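Local coordinates for protein putative peptidyl-arginine deiminase (Chlorobium tepidum, PDB 1XKN) that probably deiminates the guanidinium group of agmatine or of peptidyl-arginine by hydrolysis, at residues A13-T18 against T341-A346. Residues are numbered along the deposited sequence; the frame is centred on the assembly and turned at random.
Sequences APHAST and THEEPA
A classic beta bulge joins Ala16 and Ser17 to Glu344, where strand 15-21 pairs antiparallel with 342-345. Ala16 N sends a short bond of 2.7 Å to Glu344 O, nearly along the C=O axis; Ser17 N reaches the same oxygen only weakly. Glu344 N answers to Ser17 O at 2.9 Å, and beyond the bulge Ala346 N bonds Pro14 O. Proline suits position 345, which falls in a non-hydrogen-bonded pair with His15 and needs no N-H there. Glu344 CG stands anti to the backbone N (chi1 170°), and its extended chain runs past Ala16 CB, small enough to let it by, to put OE2 2.8 Å from Ser17 OG, which also has Asn54 OD1 within reach. Lys113, salt-bridged to OE1, and Gln144, hydrogen-bonded to OE2, probably offset the charge of this buried carboxylate. Glu343 lays CB over one face of the His15 ring, 3.5 Å from its centroid, a CH-pi contact; its bent chain leads OE1 away to Arg96. Glu11 O holds the ring at NE2, Glu51 at ND1. Strand 342-345 thus adds an antiparallel edge to parallel strands 15-21, 52-57 and 83-87, consistent with a blade of the alpha/beta propeller of guanidino-group-modifying enzymes.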
loop_
_atom_site.group_PDB
_atom_site.type_symbol
_atom_site.label_atom_id
_atom_site.label_comp_id
_atom_site.label_asym_id
_atom_site.label_seq_id
_atom_site.Cartn_x
_atom_site.Cartn_y
_atom_site.Cartn_z
ATOM N N ALA A 13 6.922 -10.320 3.894
ATOM C CA ALA A 13 6.954 -11.246 5.020
ATOM C C ALA A 13 5.629 -12.003 5.011
ATOM O O ALA A 13 4.644 -11.526 4.456
ATOM C CB ALA A 13 7.121 -10.483 6.335
ATOM N N PRO A 14 5.584 -13.198 5.625
ATOM C CA PRO A 14 4.350 -13.996 5.662
ATOM C C PRO A 14 3.139 -13.225 6.190
ATOM O O PRO A 14 3.236 -12.518 7.193
ATOM C CB PRO A 14 4.727 -15.165 6.570
ATOM C CG PRO A 14 6.181 -15.354 6.267
ATOM C CD PRO A 14 6.694 -13.928 6.263
ATOM N N HIS A 15 2.001 -13.370 5.514
ATOM C CA HIS A 15 0.775 -12.686 5.917
ATOM C C HIS A 15 -0.244 -13.606 6.563
ATOM O O HIS A 15 -0.374 -14.775 6.193
ATOM C CB HIS A 15 0.063 -12.066 4.717
ATOM C CG HIS A 15 0.856 -11.036 3.989
ATOM N ND1 HIS A 15 0.490 -10.579 2.742
ATOM C CD2 HIS A 15 1.987 -10.370 4.321
ATOM C CE1 HIS A 15 1.364 -9.676 2.334
ATOM N NE2 HIS A 15 2.281 -9.530 3.273
ATOM N N ALA A 16 -0.984 -13.052 7.513
ATOM C CA ALA A 16 -2.056 -13.781 8.164
ATOM C C ALA A 16 -3.262 -13.526 7.262
ATOM O O ALA A 16 -4.131 -14.385 7.103
ATOM C CB ALA A 16 -2.313 -13.220 9.562
ATOM N N SER A 17 -3.299 -12.333 6.670
ATOM C CA SER A 17 -4.392 -11.942 5.779
ATOM C C SER A 17 -4.049 -10.657 5.037
ATOM O O SER A 17 -2.973 -10.086 5.212
ATOM C CB SER A 17 -5.660 -11.668 6.588
ATOM O OG SER A 17 -5.591 -10.378 7.195
ATOM N N THR A 18 -4.985 -10.222 4.199
ATOM C CA THR A 18 -4.874 -8.961 3.479
ATOM C C THR A 18 -6.205 -8.271 3.733
ATOM O O THR A 18 -7.261 -8.909 3.683
ATOM C CB THR A 18 -4.717 -9.130 1.956
ATOM O OG1 THR A 18 -3.452 -9.736 1.662
ATOM C CG2 THR A 18 -4.782 -7.760 1.267
ATOM N N THR A 341 -5.125 -2.035 -0.655
ATOM C CA THR A 341 -4.803 -3.184 0.184
ATOM C C THR A 341 -3.934 -2.828 1.378
ATOM O O THR A 341 -3.331 -1.762 1.429
ATOM C CB THR A 341 -4.007 -4.227 -0.620
ATOM O OG1 THR A 341 -2.811 -3.613 -1.130
ATOM C CG2 THR A 341 -4.820 -4.750 -1.786
ATOM N N HIS A 342 -3.907 -3.725 2.355
ATOM C CA HIS A 342 -3.020 -3.584 3.496
ATOM C C HIS A 342 -2.846 -4.954 4.090
ATOM O O HIS A 342 -3.805 -5.605 4.510
ATOM C CB HIS A 342 -3.514 -2.618 4.570
ATOM C CG HIS A 342 -2.398 -2.049 5.388
ATOM N ND1 HIS A 342 -1.518 -2.839 6.099
ATOM C CD2 HIS A 342 -1.950 -0.778 5.517
ATOM C CE1 HIS A 342 -0.573 -2.079 6.622
ATOM N NE2 HIS A 342 -0.810 -0.825 6.282
ATOM N N GLU A 343 -1.604 -5.402 4.101
ATOM C CA GLU A 343 -1.305 -6.706 4.632
ATOM C C GLU A 343 -1.428 -6.749 6.143
ATOM O O GLU A 343 -1.395 -5.721 6.824
ATOM C CB GLU A 343 0.117 -7.122 4.231
ATOM C CG GLU A 343 1.242 -6.336 4.919
ATOM C CD GLU A 343 1.532 -4.987 4.280
ATOM O OE1 GLU A 343 0.787 -4.561 3.373
ATOM O OE2 GLU A 343 2.519 -4.338 4.692
ATOM N N GLU A 344 -1.607 -7.960 6.648
ATOM C CA GLU A 344 -1.641 -8.202 8.078
ATOM C C GLU A 344 -0.537 -9.232 8.240
ATOM O O GLU A 344 -0.705 -10.389 7.863
ATOM C CB GLU A 344 -2.954 -8.819 8.556
ATOM C CG GLU A 344 -2.830 -9.266 10.020
ATOM C CD GLU A 344 -4.057 -9.961 10.579
ATOM O OE1 GLU A 344 -3.966 -10.468 11.719
ATOM O OE2 GLU A 344 -5.100 -10.000 9.894
ATOM N N PRO A 345 0.621 -8.821 8.762
ATOM C CA PRO A 345 1.701 -9.797 8.930
ATOM C C PRO A 345 1.350 -10.866 9.965
ATOM O O PRO A 345 0.604 -10.604 10.908
ATOM C CB PRO A 345 2.886 -8.931 9.359
ATOM C CG PRO A 345 2.222 -7.758 10.048
ATOM C CD PRO A 345 1.073 -7.466 9.120
ATOM N N ALA A 346 1.876 -12.072 9.775
ATOM C CA ALA A 346 1.635 -13.180 10.699
ATOM C C ALA A 346 2.778 -13.270 11.703
ATOM O O ALA A 346 3.911 -13.573 11.325
ATOM C CB ALA A 346 1.528 -14.494 9.922
HETATM O O HOH W 1 5.213 -12.319 9.189
#